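Local coordinates for protein BA42 (Bizionia argentinensis, PDB 4OA3) that is of unknown function but consists of a stand-alone TPM domain that binds calcium ions, at residues A[87-90]-A[91-95]; A[108-111]-A[112-116]. All blocks are in the same frame, centred on the assembly; numbering follows the deposited sequence.

Interaction 1 (A[87-90]-A[91-95])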
ATOM      1  N   ASP A  87      -5.321   9.676  12.466  1.00 22.39           N
ATOM      2  CA  ASP A  87      -6.160  10.502  13.355  1.00 22.58           C
ATOM      3  C   ASP A  87      -7.514   9.855  13.653  1.00 27.77           C
ATOM      4  O   ASP A  87      -8.154  10.244  14.636  1.00 27.67           O
ATOM      5  CB  ASP A  87      -6.482  11.864  12.717  1.00 24.16           C
ATOM      6  CG  ASP A  87      -5.373  12.907  12.679  1.00 32.24           C
ATOM      7  OD1 ASP A  87      -4.367  12.740  13.411  1.00 33.81           O
ATOM      8  OD2 ASP A  87      -5.552  13.938  11.982  1.00 37.00           O
ATOM      9  N   VAL A  88      -7.998   8.947  12.797  1.00 23.13           N
ATOM     10  CA  VAL A  88      -9.345   8.360  12.972  1.00 21.47           C
ATOM     11  C   VAL A  88      -9.456   6.865  13.209  1.00 26.44           C
ATOM     12  O   VAL A  88     -10.465   6.429  13.755  1.00 26.43           O
ATOM     13  CB  VAL A  88     -10.284   8.797  11.823  1.00 25.23           C
ATOM     14  CG1 VAL A  88     -10.381  10.310  11.748  1.00 25.66           C
ATOM     15  CG2 VAL A  88      -9.877   8.188  10.465  1.00 24.41           C
ATOM     16  N   VAL A  89      -8.504   6.070  12.750  1.00 22.39           N
ATOM     17  CA  VAL A  89      -8.587   4.628  12.859  1.00 21.39           C
ATOM     18  C   VAL A  89      -8.149   4.108  14.212  1.00 30.51           C
ATOM     19  O   VAL A  89      -7.371   4.757  14.904  1.00 30.58           O
ATOM     20  CB  VAL A  89      -7.844   3.905  11.706  1.00 23.09           C
ATOM     21  CG1 VAL A  89      -8.323   4.397  10.343  1.00 21.75           C
ATOM     22  CG2 VAL A  89      -6.328   3.983  11.845  1.00 23.42           C
ATOM     23  N   SER A  90      -8.590   2.897  14.544  1.00 30.52           N
ATOM     24  CA  SER A  90      -8.206   2.266  15.800  1.00 32.24           C
ATOM     25  C   SER A  90      -6.860   1.557  15.650  1.00 36.61           C
ATOM     26  O   SER A  90      -6.293   1.488  14.550  1.00 33.75           O
ATOM     27  CB  SER A  90      -9.317   1.344  16.305  1.00 38.96           C
ATOM     28  OG  SER A  90      -9.662   0.326  15.380  1.00 54.06           O
ATOM     29  N   ASP A  91      -6.350   1.020  16.756  1.00 35.20           N
ATOM     30  CA  ASP A  91      -5.025   0.395  16.822  1.00 34.79           C
ATOM     31  C   ASP A  91      -4.883  -0.887  15.984  1.00 36.38           C
ATOM     32  O   ASP A  91      -3.774  -1.214  15.566  1.00 38.30           O
ATOM     33  CB  ASP A  91      -4.628   0.105  18.296  1.00 37.84           C
ATOM     34  CG  ASP A  91      -5.080   1.128  19.335  1.00 54.70           C
ATOM     35  OD1 ASP A  91      -5.466   2.259  18.935  1.00 55.76           O
ATOM     36  OD2 ASP A  91      -5.110   0.776  20.539  1.00 63.02           O
ATOM     37  N   ASP A  92      -5.991  -1.589  15.720  1.00 31.64           N
ATOM     38  CA  ASP A  92      -5.991  -2.824  14.936  1.00 29.68           C
ATOM     39  C   ASP A  92      -6.309  -2.586  13.434  1.00 28.62           C
ATOM     40  O   ASP A  92      -6.487  -3.552  12.709  1.00 26.06           O
ATOM     41  CB  ASP A  92      -7.028  -3.813  15.536  1.00 32.25           C
ATOM     42  CG  ASP A  92      -8.500  -3.445  15.362  1.00 47.76           C
ATOM     43  OD1 ASP A  92      -8.790  -2.273  15.024  1.00 49.94           O
ATOM     44  OD2 ASP A  92      -9.362  -4.332  15.565  1.00 53.58           O
ATOM     45  N   PHE A  93      -6.394  -1.328  12.983  1.00 23.62           N
ATOM     46  CA  PHE A  93      -6.819  -0.982  11.627  1.00 20.99           C
ATOM     47  C   PHE A  93      -6.171  -1.756  10.504  1.00 22.37           C
ATOM     48  O   PHE A  93      -6.876  -2.241   9.611  1.00 20.93           O
ATOM     49  CB  PHE A  93      -6.634   0.511  11.410  1.00 21.16           C
ATOM     50  CG  PHE A  93      -7.180   0.982  10.080  1.00 19.81           C
ATOM     51  CD1 PHE A  93      -8.542   0.947   9.817  1.00 22.00           C
ATOM     52  CD2 PHE A  93      -6.320   1.381   9.059  1.00 20.89           C
ATOM     53  CE1 PHE A  93      -9.039   1.320   8.564  1.00 21.97           C
ATOM     54  CE2 PHE A  93      -6.823   1.791   7.830  1.00 21.93           C
ATOM     55  CZ  PHE A  93      -8.174   1.731   7.577  1.00 20.58           C
ATOM     56  N   TRP A  94      -4.842  -1.884  10.540  1.00 18.81           N
ATOM     57  CA  TRP A  94      -4.125  -2.564   9.464  1.00 18.19           C
ATOM     58  C   TRP A  94      -3.939  -4.055   9.643  1.00 19.87           C
ATOM     59  O   TRP A  94      -3.324  -4.679   8.791  1.00 18.48           O
ATOM     60  CB  TRP A  94      -2.751  -1.911   9.232  1.00 16.88           C
ATOM     61  CG  TRP A  94      -2.797  -0.514   8.699  1.00 17.86           C
ATOM     62  CD1 TRP A  94      -2.283   0.605   9.278  1.00 20.13           C
ATOM     63  CD2 TRP A  94      -3.412  -0.088   7.476  1.00 17.95           C
ATOM     64  NE1 TRP A  94      -2.466   1.691   8.451  1.00 18.84           N
ATOM     65  CE2 TRP A  94      -3.144   1.286   7.332  1.00 19.09           C
ATOM     66  CE3 TRP A  94      -4.127  -0.748   6.467  1.00 18.42           C
ATOM     67  CZ2 TRP A  94      -3.587   2.016   6.232  1.00 18.16           C
ATOM     68  CZ3 TRP A  94      -4.511  -0.033   5.349  1.00 18.22           C
ATOM     69  CH2 TRP A  94      -4.279   1.332   5.259  1.00 18.67           C
ATOM     70  N   ASP A  95      -4.508  -4.669  10.716  1.00 20.60           N
ATOM     71  CA  ASP A  95      -4.243  -6.068  10.954  1.00 20.40           C
ATOM     72  C   ASP A  95      -4.698  -7.009   9.854  1.00 20.07           C
ATOM     73  O   ASP A  95      -3.944  -7.896   9.495  1.00 21.30           O
ATOM     74  CB  ASP A  95      -4.833  -6.531  12.305  1.00 23.70           C
ATOM     75  CG  ASP A  95      -4.202  -5.922  13.546  1.00 32.84           C
ATOM     76  OD1 ASP A  95      -3.244  -5.124  13.405  1.00 31.33           O
ATOM     77  OD2 ASP A  95      -4.677  -6.234  14.666  1.00 39.92           O
TER
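Val89 lies over the ring of Phe93, an apolar contact between residues four apart that flank the Ser90-Asp92 part of the loop. CG1 stands over the middle of the ring, 3.5 Å from Val89 CG1 to the Phe93 centroid and only 10° off the ring normal, a well-centred CH-pi contact. The second methyl reaches the base of the same side chain, with Val89 CG2 3.5 Å from Phe93 CB. A branched residue suits the place because its two methyls can meet ring and stem together. Phe93 holds its CG anti to the backbone N (chi1 -174°), which brings the ring beneath the valine. Beyond it, the edge of the ring at CD2 is set over the face of the Trp94 indole. With an alanine at Phe93, the Val89 methyls would probably lose their aromatic partner, and one face of the Trp94 indole the ring edge that rests on it.

The polar contacts follow the backbone. Ser90 to Phe93 is a type I turn, closed by Phe93 N to Ser90 O at 3.2 Å. Within the same turn Ser90 OG donates to Asp92 OD1 at 2.8 Å; serine suits the place because its short side chain, at chi1 58°, puts a hydroxyl next to the carboxylate two residues on, which is met nearly along its C-O bond. A second type I turn, Asp92 to Asp95, follows with Asp95 N bonded to Asp92 O.

The loop joins helix 83-86 to helix 95-105 at the surface of the TPM domain, with Val89 on Tyr128, Phe93 on Ala124 and Trp94 on Ala121, all of helix 110-128.

Interaction 2 (A[108-111]-A[112-116])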
ATOM      1  N   GLY A 108       5.323 -18.065  -0.465  1.00 28.23           N
ATOM      2  CA  GLY A 108       6.062 -17.717  -1.674  1.00 28.40           C
ATOM      3  C   GLY A 108       5.210 -17.107  -2.771  1.00 30.81           C
ATOM      4  O   GLY A 108       5.605 -17.116  -3.940  1.00 30.51           O
ATOM      5  N   ASN A 109       4.033 -16.561  -2.413  1.00 23.98           N
ATOM      6  CA  ASN A 109       3.114 -15.980  -3.392  1.00 22.33           C
ATOM      7  C   ASN A 109       3.210 -14.473  -3.277  1.00 23.63           C
ATOM      8  O   ASN A 109       2.356 -13.819  -2.700  1.00 21.84           O
ATOM      9  CB  ASN A 109       1.698 -16.451  -3.125  1.00 21.83           C
ATOM     10  CG  ASN A 109       1.500 -17.932  -3.231  1.00 37.12           C
ATOM     11  OD1 ASN A 109       2.222 -18.620  -3.961  1.00 30.49           O
ATOM     12  ND2 ASN A 109       0.498 -18.444  -2.516  1.00 31.03           N
ATOM     13  N   PHE A 110       4.309 -13.926  -3.799  1.00 21.45           N
ATOM     14  CA  PHE A 110       4.609 -12.510  -3.679  1.00 21.85           C
ATOM     15  C   PHE A 110       3.564 -11.603  -4.336  1.00 21.04           C
ATOM     16  O   PHE A 110       3.018 -10.722  -3.678  1.00 20.43           O
ATOM     17  CB  PHE A 110       6.012 -12.271  -4.244  1.00 23.40           C
ATOM     18  CG  PHE A 110       6.556 -10.889  -4.013  1.00 26.51           C
ATOM     19  CD1 PHE A 110       6.901 -10.468  -2.737  1.00 30.02           C
ATOM     20  CD2 PHE A 110       6.854 -10.058  -5.079  1.00 30.57           C
ATOM     21  CE1 PHE A 110       7.426  -9.191  -2.528  1.00 31.22           C
ATOM     22  CE2 PHE A 110       7.413  -8.794  -4.868  1.00 33.17           C
ATOM     23  CZ  PHE A 110       7.650  -8.356  -3.595  1.00 30.33           C
ATOM     24  N   LYS A 111       3.249 -11.848  -5.599  1.00 18.90           N
ATOM     25  CA  LYS A 111       2.212 -11.081  -6.292  1.00 18.67           C
ATOM     26  C   LYS A 111       0.888 -11.173  -5.547  1.00 20.76           C
ATOM     27  O   LYS A 111       0.254 -10.160  -5.254  1.00 18.60           O
ATOM     28  CB  LYS A 111       2.039 -11.545  -7.756  1.00 21.52           C
ATOM     29  CG  LYS A 111       0.932 -10.818  -8.531  1.00 27.18           C
ATOM     30  CD  LYS A 111      -0.039 -11.750  -9.239  1.00 40.07           C
ATOM     31  CE  LYS A 111      -1.042 -12.379  -8.319  1.00 54.31           C
ATOM     32  NZ  LYS A 111      -1.930 -13.315  -9.057  1.00 61.82           N
ATOM     33  N   GLN A 112       0.466 -12.396  -5.193  1.00 18.25           N
ATOM     34  CA  GLN A 112      -0.824 -12.545  -4.540  1.00 17.84           C
ATOM     35  C   GLN A 112      -0.909 -11.854  -3.185  1.00 16.22           C
ATOM     36  O   GLN A 112      -1.967 -11.341  -2.815  1.00 16.28           O
ATOM     37  CB  GLN A 112      -1.210 -14.036  -4.396  1.00 19.55           C
ATOM     38  CG  GLN A 112      -2.707 -14.230  -4.246  1.00 22.36           C
ATOM     39  CD  GLN A 112      -3.467 -13.731  -5.458  1.00 21.31           C
ATOM     40  OE1 GLN A 112      -3.150 -14.087  -6.601  1.00 26.39           O
ATOM     41  NE2 GLN A 112      -4.452 -12.876  -5.251  1.00 22.09           N
ATOM     42  N   GLY A 113       0.180 -11.827  -2.454  1.00 15.73           N
ATOM     43  CA  GLY A 113       0.200 -11.109  -1.190  1.00 14.98           C
ATOM     44  C   GLY A 113      -0.071  -9.633  -1.386  1.00 17.06           C
ATOM     45  O   GLY A 113      -0.831  -9.014  -0.645  1.00 16.52           O
ATOM     46  N   LEU A 114       0.574  -9.046  -2.413  1.00 16.06           N
ATOM     47  CA  LEU A 114       0.341  -7.624  -2.646  1.00 15.70           C
ATOM     48  C   LEU A 114      -1.071  -7.385  -3.131  1.00 15.52           C
ATOM     49  O   LEU A 114      -1.719  -6.456  -2.668  1.00 14.69           O
ATOM     50  CB  LEU A 114       1.346  -7.104  -3.657  1.00 15.63           C
ATOM     51  CG  LEU A 114       2.782  -7.033  -3.106  1.00 18.47           C
ATOM     52  CD1 LEU A 114       3.772  -6.678  -4.198  1.00 17.78           C
ATOM     53  CD2 LEU A 114       2.875  -6.001  -1.954  1.00 21.43           C
ATOM     54  N   VAL A 115      -1.580  -8.203  -4.047  1.00 15.49           N
ATOM     55  CA  VAL A 115      -2.952  -8.012  -4.528  1.00 14.83           C
ATOM     56  C   VAL A 115      -3.945  -8.134  -3.387  1.00 16.77           C
ATOM     57  O   VAL A 115      -4.857  -7.313  -3.251  1.00 16.02           O
ATOM     58  CB  VAL A 115      -3.271  -9.030  -5.632  1.00 17.27           C
ATOM     59  CG1 VAL A 115      -4.781  -9.102  -5.922  1.00 17.57           C
ATOM     60  CG2 VAL A 115      -2.494  -8.687  -6.906  1.00 16.70           C
ATOM     61  N   ASP A 116      -3.781  -9.174  -2.564  1.00 16.47           N
ATOM     62  CA  ASP A 116      -4.695  -9.389  -1.436  1.00 16.96           C
ATOM     63  C   ASP A 116      -4.632  -8.300  -0.389  1.00 15.81           C
ATOM     64  O   ASP A 116      -5.668  -7.879   0.149  1.00 17.40           O
ATOM     65  CB  ASP A 116      -4.422 -10.739  -0.776  1.00 18.47           C
ATOM     66  CG  ASP A 116      -4.812 -11.936  -1.616  1.00 22.62           C
ATOM     67  OD1 ASP A 116      -5.427 -11.742  -2.715  1.00 21.10           O
ATOM     68  OD2 ASP A 116      -4.514 -13.061  -1.196  1.00 20.24           O
TER
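Lys111 and Gln112 run side by side, pointing the same way, and meet at their polar ends: Lys111 NZ donates to Gln112 OE1 at 2.8 Å. The lysine approaches the amide oxygen tilted 33° from the carbonyl plane, after its chain has bent at chi2 and chi3. The other end of the same amide looks along the helix, where Gln112 NE2 gives a nearly straight bond to Asp116 OD1 at 2.9 Å. Asp116 OD1 lies in the plane of the amide, whereas the carboxylate is met from above its own plane.

Apolar contacts are looser. Leu114 CD1 sits over one face of the Phe110 ring, offset toward its rim, with 4.3 Å between Phe110 CE2 and Leu114 CD1. The aliphatic part of Lys111 passes Val115, its CE being 4.2 Å from Val115 CG2.

The start of helix 110-128 puts Phe110 and Leu114, Lys111 and Val115, and Gln112 and Asp116 one turn apart. Gly113 N bonds to Asn109 O at 3.0 Å and Val115 N to Lys111 O at 2.9 Å, with Leu114 N to Phe110 O between them. Asn109 is the N-cap residue, yet its side chain makes no capping bond; ND2 is instead bonded to Gln104 OE1, tying the helix start to helix 95-105. Just before it, Gly108 ends the preceding helix in a Schellman motif, with the positive phi that glycine takes most easily. Phe110 and Leu114 turn to strand 65-71, touching Val70, while Lys111 rests on helix 11-24.

Glutamine suits its position because one amide serves two unlike partners, its oxygen meeting a cation and its N-H an anion. That arrangement is consistent with the amide being held this way round, and the two charges would probably polarise it in the same sense.

How the interactions relate
Interaction 1 comes first along the chain and interaction 2 second, and helix 95-105 runs between them: residues 87-95 lead into it, and residues 108-116 follow it and open helix 110-128. Their centres are 22 Å apart and their nearest atoms about 9 Å, so they do not touch. Helix 110-128 nevertheless serves both. Interaction 2 forms its first turns, against strand 65-71 and helix 11-24, whereas interaction 1 leans on its later part, from Ala121 to Tyr128. The two contacts thus lie before and after helix 95-105 within one TPM domain, one in the loop leading in, the other at the start of the next helix, and both lie away from the calcium sites.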